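Local structure of 462aa long hypothetical selenium-binding protein (Sulfolobus tokodaii, 2ECE) at residues D331-Y336 with N424-L429; E344-D349 with P356-K361; E255-H260 with D325-L330; G392-V397 with M418-A423. The protein is of unknown function but, as a beta-propeller member of the selenium-binding protein family, may bind selenium. One frame throughout, in Å; residues are numbered along the deposited sequence.

Contact 1: residues D331-Y336 with N424-L429; sequences DDKFLY and NPSGGL
The side chains of Lys333, just before the strand, and Phe334, its first residue, run alongside each other and point together at the turn 424-427. Lys333 puts CG anti to its backbone N (chi1 -171°) and then runs fully extended, so its aliphatic part begins over one face of the Phe334 ring, with Lys333 CG 3.9 Å above the ring plane and displaced toward the rim. At the far end Lys333 NZ donates to Pro425 O at 3.0 Å, arriving in the plane of that carbonyl. The same oxygen meets the tip of the Phe334 ring edge-on: Pro425 O lies in the ring plane, 3.4 Å from Phe334 CE2. Phe334 CZ comes within 3.5 Å of Gly427 N, whose hydrogen is already spent on Asn424 O. Farther along, Tyr336 shares the chi1 setting of Phe334 (-65°) and presents a ring edge, Tyr336 CE2 standing 4.2 Å from Leu429 CG. The receiving turn is held by its own bonds. Asn424 to Gly427 make a type I turn, and Asn424 OD1 accepts from Ser426 N on a lone pair at 2.7 Å, an Asx turn. A second Asx turn, Asp331 OD1 with Lys333 N at 2.9 Å, lies just before strand 334-339. Strands 334-339 and 417-423 belong to neighbouring four-stranded sheets, so this is an inter-blade contact of a beta propeller, a hairpin loop docking against the adjacent blade.

Contact 2: residues E344-D349 with P356-K361; sequences EVRQYD and PVLTGK
Gln347 and the pair Thr359-Gly360 mark the point where this antiparallel hairpin slips by one residue, a classic beta bulge. Gln347 O carries the bulge: Thr359 N reaches it at 2.8 Å, almost straight (171° at the hydrogen) and nearly along the C=O axis, while Gly360 N and Thr359 OG1 add weak bonds to the same oxygen. Gln347 N is satisfied by Gly360 O at 2.8 Å, from above that carbonyl plane. Beyond the bulge, regular pairing resumes with Asp349 N to Val357 O at 2.6 Å and Val357 N to Asp349 O at 2.9 Å. The carboxylate of Asp349 is engaged outside the hairpin by Ser351.

On the sheet face of Arg346, Tyr348, Leu358 and Lys361 the charges are organised round one guanidinium. Its NE and NH2 grip a single atom, Glu344 OE1, side-on and in plane, with Arg346 NE to Glu344 OE1 at 2.9 Å. On the other side Arg346 NH1 bonds Tyr348 OH at 3.0 Å, also in plane, and Leu358 CG covers a face of the tyrosine ring. Glu344 OE2 is bonded by His369 NE2 and by a water that bridges to Lys361 NZ. The lysine packs its CE over one face of the guanidinium, leaving Lys361 NZ 3.9 Å from Arg346 NH2 and 4.3 Å from Glu344 OE1. Two cations thus crowd one carboxylate, which would be expected to offset their repulsion and to favour its own ionised form.

Contact 3: residues E255-H260 with D325-L330; sequences ELRPLH and DIDISL
Glu255 OE1 is gripped twice by one guanidinium, end-on: Arg257 NH1 and Arg257 NH2 each lie 2.9 Å from it, both keeping it in the guanidinium plane. The two donors use the oxygen differently, NH1 on its anti lone pair and NH2 from above the carboxylate plane. Bends at chi2 in both residues bring the groups together. Arg257 NH1 also donates to Leu256 O. Across the interface Arg257 NH2 forms a salt bridge to Asp325 OD1 at 3.1 Å, a water joins NH2 to Asp325 OD2, and Arg257 NE has a weak bond to Asp327 OD1 at 3.4 Å, the guanidinium and that carboxylate standing 89° apart. One cation thus serves three carboxylates, and probably tempers their mutual repulsion. Second partners fix the acids from outside, His75 on Glu255 OE2 and the backbone N of Leu386 on Asp325 OD2.

At the other end His260 NE2 donates to Ile328 O at 2.8 Å, sitting well above the carbonyl plane, while Leu330 CD1 rests over one face of the imidazole. Between the polar ends, Ile328 CD1 meets Leu259 CD2 at 3.8 Å. Strands 255-258 and 326-328 run nearly parallel (12°) but with axes 7.2 Å apart, joined through side chains. Each is the first strand of its sheet, and the pair fits the packing of innermost strands of adjacent blades in a beta propeller.

Contact 4: residues G392-V397 with M418-A423; sequences GRRVYV and MVKLNA
Val395, Val397 and Leu421 supply the dense side of this sheet. Val397 and Leu421 cross obliquely, with Val397 CG2 touching Leu421 CD1 at 3.8 Å, and Val395 CB sits 3.9 Å from Leu421 CB. Tyr336 of the neighbouring sheet closes over Val395 and Ala423, so this face is buried between blades. The backbone ladder between the strands is complete here, its five hydrogen bonds running from Val419 and Val397 at one end to Ala423 N and Arg393 O, 2.7 Å apart, at the other.

The strands, antiparallel at 159°, are the second and third of a four-stranded propeller blade, flanked by 386-388 and 429-438.

On the opposite face, bearing Arg394, Tyr396, Lys420 and Asn422, contacts are sparser and more polar. Tyr396 and Lys420 lie side by side, pointing the same way, with Tyr396 CE1 3.9 Å from Lys420 CD. Past that, their tips are linked through a water, 2.8 Å from Tyr396 OH and 2.8 Å from Lys420 NZ. The stronger ties lead outward: Tyr396 OH and Arg394 NE both go to Glu25, and Lys420 NZ to Tyr57. Met418 SD makes a Met-aromatic contact with Tyr396, 5.5 Å from the ring centroid and oblique, 60° off its normal. Arg393, itself exposed, contributes its carbonyl to Ala423 N while its extended side chain leads away from the other strand.

Overall arrangement
Contacts 1, 2 and 3 share one four-stranded sheet, whose strands in order are 326-328, 334-339, 344-349 and 357-363. Contact 3 links its first strand to the preceding blade, contact 2 closes its outer hairpin, and contact 1 reaches the following blade, where contact 4 lies. The centres of contacts 1 and 2 are about 8 Å apart, and Leu335 O lies 2.7 Å from Tyr348 N. Contacts 1 and 3 meet where Asp332 OD1 lies 2.8 Å from His260 N. Contact 4 packs on contact 2 through Val345 CG1 and Leu421 CD1, 3.6 Å apart, while contacts 2 and 3 approach no nearer than about 7 Å between nearest atoms. Depth differs too, contact 3 lying nearest the chain centre.

Contact 1: residues D331-Y336 with N424-L429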
# COMPACT_ATOMS: atom_id res chain seq x y z
N ASP A 331 5.14 -16.33 4.93
CA ASP A 331 4.86 -17.49 5.79
C ASP A 331 3.75 -17.17 6.78
O ASP A 331 3.41 -17.98 7.63
CB ASP A 331 6.12 -17.91 6.55
CG ASP A 331 6.76 -16.75 7.29
OD1 ASP A 331 6.08 -15.72 7.47
OD2 ASP A 331 7.94 -16.88 7.69
N ASP A 332 3.19 -15.97 6.66
CA ASP A 332 2.12 -15.53 7.55
C ASP A 332 2.54 -15.51 9.01
O ASP A 332 1.69 -15.52 9.90
CB ASP A 332 0.89 -16.44 7.40
CG ASP A 332 0.17 -16.23 6.07
OD1 ASP A 332 0.19 -15.09 5.56
OD2 ASP A 332 -0.44 -17.19 5.56
N LYS A 333 3.84 -15.46 9.26
CA LYS A 333 4.34 -15.45 10.63
C LYS A 333 4.49 -14.05 11.23
O LYS A 333 4.30 -13.87 12.43
CB LYS A 333 5.68 -16.19 10.70
CG LYS A 333 6.20 -16.43 12.10
CD LYS A 333 7.56 -17.12 12.09
CE LYS A 333 8.02 -17.46 13.50
NZ LYS A 333 9.38 -18.07 13.52
N PHE A 334 4.82 -13.07 10.40
CA PHE A 334 5.02 -11.71 10.90
C PHE A 334 4.14 -10.62 10.27
O PHE A 334 3.84 -10.66 9.07
CB PHE A 334 6.49 -11.32 10.75
CG PHE A 334 7.42 -12.13 11.62
CD1 PHE A 334 7.42 -11.97 13.00
CD2 PHE A 334 8.27 -13.08 11.06
CE1 PHE A 334 8.26 -12.73 13.82
CE2 PHE A 334 9.12 -13.85 11.87
CZ PHE A 334 9.11 -13.67 13.25
N LEU A 335 3.75 -9.66 11.09
CA LEU A 335 2.92 -8.54 10.68
C LEU A 335 3.81 -7.31 10.92
O LEU A 335 4.30 -7.11 12.03
CB LEU A 335 1.67 -8.48 11.57
CG LEU A 335 0.33 -7.88 11.11
CD1 LEU A 335 -0.26 -7.08 12.27
CD2 LEU A 335 0.51 -7.00 9.89
N TYR A 336 4.05 -6.52 9.88
CA TYR A 336 4.89 -5.33 10.04
C TYR A 336 4.01 -4.09 9.94
O TYR A 336 3.11 -4.04 9.12
CB TYR A 336 5.98 -5.28 8.97
CG TYR A 336 6.98 -6.41 9.07
CD1 TYR A 336 6.72 -7.65 8.49
CD2 TYR A 336 8.17 -6.24 9.78
CE1 TYR A 336 7.63 -8.71 8.62
CE2 TYR A 336 9.09 -7.29 9.91
CZ TYR A 336 8.81 -8.52 9.33
OH TYR A 336 9.70 -9.56 9.48
N ASN A 424 14.61 -10.85 11.10
CA ASN A 424 15.02 -12.17 11.57
C ASN A 424 13.85 -13.16 11.49
O ASN A 424 12.82 -12.96 12.12
CB ASN A 424 15.52 -12.08 13.01
CG ASN A 424 16.19 -13.36 13.47
OD1 ASN A 424 15.62 -14.45 13.36
ND2 ASN A 424 17.40 -13.24 14.00
N PRO A 425 14.02 -14.24 10.71
CA PRO A 425 12.97 -15.26 10.56
C PRO A 425 12.42 -15.80 11.88
O PRO A 425 11.33 -16.37 11.92
CB PRO A 425 13.66 -16.34 9.72
CG PRO A 425 15.14 -16.12 10.00
CD PRO A 425 15.24 -14.63 9.99
N SER A 426 13.16 -15.61 12.97
CA SER A 426 12.70 -16.09 14.27
C SER A 426 12.52 -14.96 15.27
O SER A 426 12.60 -15.18 16.48
CB SER A 426 13.66 -17.14 14.83
OG SER A 426 13.71 -18.28 13.98
N GLY A 427 12.28 -13.76 14.76
CA GLY A 427 12.09 -12.62 15.64
C GLY A 427 13.28 -11.69 15.66
O GLY A 427 14.38 -12.10 16.03
N GLY A 428 13.07 -10.44 15.26
CA GLY A 428 14.15 -9.47 15.25
C GLY A 428 14.10 -8.53 14.05
O GLY A 428 13.82 -8.97 12.93
N LEU A 429 14.39 -7.25 14.28
CA LEU A 429 14.38 -6.24 13.23
C LEU A 429 15.55 -5.27 13.39
O LEU A 429 15.70 -4.64 14.44
CB LEU A 429 13.08 -5.43 13.29
CG LEU A 429 12.13 -5.33 12.09
CD1 LEU A 429 11.34 -4.03 12.21
CD2 LEU A 429 12.88 -5.37 10.77

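Contact 2: residues E344-D349 with P356-K361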
# COMPACT_ATOMS: atom_id res chain seq x y z
N GLU A 344 8.35 4.78 13.57
CA GLU A 344 8.82 3.41 13.78
C GLU A 344 8.29 2.42 12.75
O GLU A 344 7.33 2.69 12.01
CB GLU A 344 8.39 2.90 15.16
CG GLU A 344 8.80 3.72 16.37
CD GLU A 344 8.21 3.17 17.67
OE1 GLU A 344 7.44 2.19 17.61
OE2 GLU A 344 8.51 3.71 18.76
N VAL A 345 8.94 1.26 12.71
CA VAL A 345 8.52 0.14 11.90
C VAL A 345 8.58 -0.95 12.96
O VAL A 345 9.60 -1.07 13.66
CB VAL A 345 9.50 -0.23 10.76
CG1 VAL A 345 9.02 -1.52 10.10
CG2 VAL A 345 9.56 0.88 9.72
N ARG A 346 7.50 -1.69 13.12
CA ARG A 346 7.44 -2.76 14.10
C ARG A 346 7.19 -4.10 13.42
O ARG A 346 6.65 -4.16 12.30
CB ARG A 346 6.32 -2.50 15.11
CG ARG A 346 6.48 -1.23 15.92
CD ARG A 346 5.37 -1.12 16.96
NE ARG A 346 5.54 0.06 17.81
CZ ARG A 346 4.85 0.28 18.93
NH1 ARG A 346 3.95 -0.60 19.34
NH2 ARG A 346 5.08 1.37 19.63
N GLN A 347 7.58 -5.17 14.11
CA GLN A 347 7.38 -6.52 13.63
C GLN A 347 6.60 -7.27 14.70
O GLN A 347 7.03 -7.34 15.85
CB GLN A 347 8.73 -7.22 13.41
CG GLN A 347 8.60 -8.71 13.09
CD GLN A 347 9.91 -9.46 13.23
OE1 GLN A 347 10.45 -9.99 12.26
NE2 GLN A 347 10.43 -9.49 14.45
N TYR A 348 5.44 -7.80 14.34
CA TYR A 348 4.63 -8.55 15.28
C TYR A 348 4.54 -10.01 14.86
O TYR A 348 4.22 -10.32 13.72
CB TYR A 348 3.21 -7.98 15.37
CG TYR A 348 3.08 -6.68 16.12
CD1 TYR A 348 3.39 -5.47 15.51
CD2 TYR A 348 2.64 -6.67 17.44
CE1 TYR A 348 3.26 -4.26 16.20
CE2 TYR A 348 2.51 -5.47 18.15
CZ TYR A 348 2.82 -4.27 17.52
OH TYR A 348 2.69 -3.08 18.20
N ASP A 349 4.85 -10.90 15.79
CA ASP A 349 4.76 -12.33 15.52
C ASP A 349 3.27 -12.64 15.56
O ASP A 349 2.62 -12.41 16.58
CB ASP A 349 5.51 -13.11 16.61
CG ASP A 349 5.38 -14.62 16.45
OD1 ASP A 349 6.41 -15.31 16.59
OD2 ASP A 349 4.26 -15.10 16.20
N PRO A 356 -1.14 -11.04 18.70
CA PRO A 356 0.15 -10.65 18.12
C PRO A 356 1.19 -10.31 19.19
O PRO A 356 0.87 -9.71 20.21
CB PRO A 356 -0.20 -9.44 17.26
CG PRO A 356 -1.66 -9.68 16.91
CD PRO A 356 -2.21 -10.14 18.23
N VAL A 357 2.44 -10.69 18.95
CA VAL A 357 3.52 -10.42 19.88
C VAL A 357 4.58 -9.54 19.24
O VAL A 357 5.13 -9.87 18.19
CB VAL A 357 4.16 -11.73 20.38
CG1 VAL A 357 5.46 -11.44 21.12
CG2 VAL A 357 3.19 -12.47 21.28
N LEU A 358 4.88 -8.41 19.88
CA LEU A 358 5.89 -7.48 19.37
C LEU A 358 7.26 -8.15 19.47
O LEU A 358 7.72 -8.49 20.56
CB LEU A 358 5.90 -6.20 20.22
CG LEU A 358 6.10 -4.82 19.58
CD1 LEU A 358 6.66 -3.87 20.64
CD2 LEU A 358 7.05 -4.89 18.40
N THR A 359 7.93 -8.34 18.33
CA THR A 359 9.24 -8.99 18.34
C THR A 359 10.34 -8.15 17.70
O THR A 359 11.48 -8.58 17.62
CB THR A 359 9.20 -10.35 17.62
OG1 THR A 359 8.70 -10.18 16.29
CG2 THR A 359 8.31 -11.34 18.38
N GLY A 360 9.99 -6.94 17.26
CA GLY A 360 10.98 -6.08 16.64
C GLY A 360 10.50 -4.66 16.47
O GLY A 360 9.33 -4.43 16.14
N LYS A 361 11.40 -3.70 16.68
CA LYS A 361 11.06 -2.28 16.56
C LYS A 361 12.29 -1.42 16.24
O LYS A 361 13.30 -1.50 16.92
CB LYS A 361 10.44 -1.78 17.86
CG LYS A 361 10.14 -0.28 17.88
CD LYS A 361 9.88 0.25 19.28
CE LYS A 361 8.68 -0.38 19.95
NZ LYS A 361 8.44 0.20 21.30
O HOH W 1 7.72 3.07 21.11

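Contact 3: residues E255-H260 with D325-L330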
# COMPACT_ATOMS: atom_id res chain seq x y z
N GLU A 255 -5.26 -0.07 4.70
CA GLU A 255 -4.67 -1.28 4.12
C GLU A 255 -5.17 -2.63 4.53
O GLU A 255 -5.16 -3.00 5.72
CB GLU A 255 -3.13 -1.24 4.30
CG GLU A 255 -2.39 -0.02 3.74
CD GLU A 255 -2.45 0.11 2.22
OE1 GLU A 255 -2.49 -0.93 1.54
OE2 GLU A 255 -2.45 1.25 1.71
N LEU A 256 -5.58 -3.39 3.51
CA LEU A 256 -6.18 -4.72 3.73
C LEU A 256 -5.20 -5.82 3.41
O LEU A 256 -4.67 -5.87 2.30
CB LEU A 256 -7.43 -4.90 2.85
CG LEU A 256 -8.71 -4.24 3.36
CD1 LEU A 256 -9.72 -4.09 2.24
CD2 LEU A 256 -9.28 -5.08 4.50
N ARG A 257 -4.94 -6.70 4.37
CA ARG A 257 -3.97 -7.76 4.14
C ARG A 257 -4.45 -9.15 4.53
O ARG A 257 -4.35 -9.55 5.69
CB ARG A 257 -2.67 -7.45 4.88
CG ARG A 257 -1.98 -6.15 4.45
CD ARG A 257 -1.37 -6.23 3.04
NE ARG A 257 -0.60 -5.03 2.71
CZ ARG A 257 -1.13 -3.89 2.27
NH1 ARG A 257 -2.43 -3.78 2.08
NH2 ARG A 257 -0.34 -2.84 2.06
N PRO A 258 -5.02 -9.89 3.57
CA PRO A 258 -5.50 -11.25 3.83
C PRO A 258 -4.24 -12.09 4.13
O PRO A 258 -3.15 -11.72 3.68
CB PRO A 258 -6.11 -11.67 2.50
CG PRO A 258 -6.50 -10.36 1.85
CD PRO A 258 -5.34 -9.47 2.19
N LEU A 259 -4.36 -13.18 4.88
CA LEU A 259 -3.18 -14.01 5.09
C LEU A 259 -2.90 -14.58 3.70
O LEU A 259 -3.81 -14.71 2.87
CB LEU A 259 -3.44 -15.13 6.10
CG LEU A 259 -3.53 -14.73 7.57
CD1 LEU A 259 -3.37 -15.98 8.45
CD2 LEU A 259 -2.46 -13.72 7.92
N HIS A 260 -1.64 -14.91 3.43
CA HIS A 260 -1.27 -15.43 2.12
C HIS A 260 -1.80 -16.84 1.82
O HIS A 260 -2.11 -17.16 0.67
CB HIS A 260 0.25 -15.37 1.97
CG HIS A 260 0.80 -13.98 2.11
ND1 HIS A 260 0.71 -13.04 1.11
CD2 HIS A 260 1.41 -13.37 3.15
CE1 HIS A 260 1.24 -11.90 1.53
NE2 HIS A 260 1.67 -12.07 2.77
N ASP A 325 0.46 1.94 7.16
CA ASP A 325 0.64 0.77 6.32
C ASP A 325 0.96 -0.49 7.13
O ASP A 325 1.51 -0.41 8.23
CB ASP A 325 1.76 1.00 5.29
CG ASP A 325 1.81 -0.08 4.22
OD1 ASP A 325 0.74 -0.43 3.69
OD2 ASP A 325 2.90 -0.59 3.89
N ILE A 326 0.58 -1.64 6.58
CA ILE A 326 0.85 -2.94 7.19
C ILE A 326 1.20 -3.91 6.07
O ILE A 326 0.79 -3.71 4.92
CB ILE A 326 -0.38 -3.50 7.97
CG1 ILE A 326 -1.61 -3.54 7.06
CG2 ILE A 326 -0.62 -2.69 9.22
CD1 ILE A 326 -2.75 -4.38 7.60
N ASP A 327 1.95 -4.95 6.40
CA ASP A 327 2.34 -5.94 5.41
C ASP A 327 2.69 -7.22 6.15
O ASP A 327 3.29 -7.18 7.22
CB ASP A 327 3.54 -5.41 4.62
CG ASP A 327 3.58 -5.95 3.20
OD1 ASP A 327 2.54 -6.45 2.72
OD2 ASP A 327 4.65 -5.85 2.56
N ILE A 328 2.31 -8.36 5.58
CA ILE A 328 2.56 -9.66 6.20
C ILE A 328 3.59 -10.48 5.42
O ILE A 328 3.55 -10.53 4.19
CB ILE A 328 1.25 -10.48 6.26
CG1 ILE A 328 0.16 -9.67 6.97
CG2 ILE A 328 1.49 -11.81 6.97
CD1 ILE A 328 -1.21 -10.30 6.88
N SER A 329 4.51 -11.13 6.13
CA SER A 329 5.51 -11.96 5.45
C SER A 329 4.79 -13.15 4.81
O SER A 329 3.73 -13.56 5.28
CB SER A 329 6.57 -12.44 6.44
OG SER A 329 5.99 -13.09 7.56
N LEU A 330 5.37 -13.71 3.75
CA LEU A 330 4.75 -14.83 3.04
C LEU A 330 4.39 -16.06 3.88
O LEU A 330 3.43 -16.76 3.55
CB LEU A 330 5.64 -15.27 1.87
CG LEU A 330 5.45 -14.57 0.53
CD1 LEU A 330 4.07 -14.88 -0.01
CD2 LEU A 330 5.62 -13.06 0.70
O HOH W 2 2.76 -2.68 2.13

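Contact 4: residues G392-V397 with M418-A423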
# COMPACT_ATOMS: atom_id res chain seq x y z
N GLY A 392 11.19 -13.12 3.14
CA GLY A 392 10.91 -12.49 4.42
C GLY A 392 12.05 -11.89 5.22
O GLY A 392 11.84 -11.41 6.33
N ARG A 393 13.26 -11.90 4.66
CA ARG A 393 14.43 -11.36 5.36
C ARG A 393 14.68 -9.86 5.21
O ARG A 393 15.36 -9.27 6.05
CB ARG A 393 15.68 -12.13 4.93
CG ARG A 393 15.59 -13.63 5.14
CD ARG A 393 16.72 -14.37 4.45
NE ARG A 393 16.53 -15.82 4.50
CZ ARG A 393 16.78 -16.57 5.57
NH1 ARG A 393 17.23 -16.02 6.69
NH2 ARG A 393 16.55 -17.88 5.52
N ARG A 394 14.14 -9.24 4.17
CA ARG A 394 14.37 -7.82 3.94
C ARG A 394 13.07 -7.00 3.87
O ARG A 394 12.10 -7.41 3.22
CB ARG A 394 15.16 -7.63 2.64
CG ARG A 394 16.47 -8.43 2.59
CD ARG A 394 17.06 -8.48 1.19
NE ARG A 394 16.25 -9.28 0.27
CZ ARG A 394 16.21 -10.61 0.28
NH1 ARG A 394 16.93 -11.31 1.15
NH2 ARG A 394 15.44 -11.25 -0.60
N VAL A 395 13.06 -5.86 4.55
CA VAL A 395 11.90 -4.97 4.55
C VAL A 395 12.34 -3.62 4.01
O VAL A 395 13.27 -3.01 4.54
CB VAL A 395 11.32 -4.77 5.97
CG1 VAL A 395 10.05 -3.91 5.90
CG2 VAL A 395 11.01 -6.11 6.62
N TYR A 396 11.71 -3.17 2.94
CA TYR A 396 12.05 -1.88 2.34
C TYR A 396 11.06 -0.85 2.89
O TYR A 396 9.88 -1.14 3.05
CB TYR A 396 11.98 -2.00 0.83
CG TYR A 396 13.00 -2.97 0.27
CD1 TYR A 396 14.31 -2.58 0.02
CD2 TYR A 396 12.66 -4.32 0.05
CE1 TYR A 396 15.27 -3.48 -0.44
CE2 TYR A 396 13.62 -5.23 -0.41
CZ TYR A 396 14.91 -4.81 -0.65
OH TYR A 396 15.85 -5.70 -1.14
N VAL A 397 11.56 0.35 3.16
CA VAL A 397 10.73 1.40 3.75
C VAL A 397 10.87 2.75 3.07
O VAL A 397 11.98 3.21 2.81
CB VAL A 397 11.12 1.60 5.24
CG1 VAL A 397 10.10 2.48 5.93
CG2 VAL A 397 11.27 0.24 5.94
N MET A 418 14.65 5.67 0.96
CA MET A 418 14.26 4.27 1.01
C MET A 418 15.28 3.60 1.91
O MET A 418 16.48 3.66 1.67
CB MET A 418 14.26 3.60 -0.35
CG MET A 418 13.94 2.11 -0.22
SD MET A 418 13.28 1.31 -1.68
CE MET A 418 14.65 1.47 -2.75
N VAL A 419 14.76 2.98 2.95
CA VAL A 419 15.59 2.30 3.93
C VAL A 419 15.37 0.80 3.86
O VAL A 419 14.27 0.35 3.52
CB VAL A 419 15.25 2.82 5.34
CG1 VAL A 419 15.65 1.80 6.40
CG2 VAL A 419 15.96 4.15 5.58
N LYS A 420 16.41 0.04 4.15
CA LYS A 420 16.30 -1.41 4.16
C LYS A 420 16.48 -1.91 5.59
O LYS A 420 17.37 -1.46 6.31
CB LYS A 420 17.34 -2.07 3.26
CG LYS A 420 17.24 -3.60 3.31
CD LYS A 420 17.98 -4.31 2.18
CE LYS A 420 19.46 -4.50 2.47
NZ LYS A 420 20.08 -5.46 1.50
N LEU A 421 15.61 -2.83 5.98
CA LEU A 421 15.66 -3.42 7.30
C LEU A 421 15.95 -4.90 7.11
O LEU A 421 15.54 -5.50 6.12
CB LEU A 421 14.31 -3.27 8.01
CG LEU A 421 13.71 -1.87 8.15
CD1 LEU A 421 12.39 -1.96 8.89
CD2 LEU A 421 14.69 -0.97 8.89
N ASN A 422 16.68 -5.49 8.05
CA ASN A 422 17.00 -6.90 7.98
C ASN A 422 16.12 -7.56 9.04
O ASN A 422 16.26 -7.29 10.23
CB ASN A 422 18.48 -7.13 8.28
CG ASN A 422 19.39 -6.59 7.18
OD1 ASN A 422 20.31 -5.82 7.44
ND2 ASN A 422 19.13 -7.00 5.94
N ALA A 423 15.19 -8.40 8.60
CA ALA A 423 14.27 -9.06 9.52
C ALA A 423 14.72 -10.48 9.83
O ALA A 423 15.15 -11.23 8.94
CB ALA A 423 12.87 -9.08 8.94
O HOH W 3 18.66 -5.79 -0.86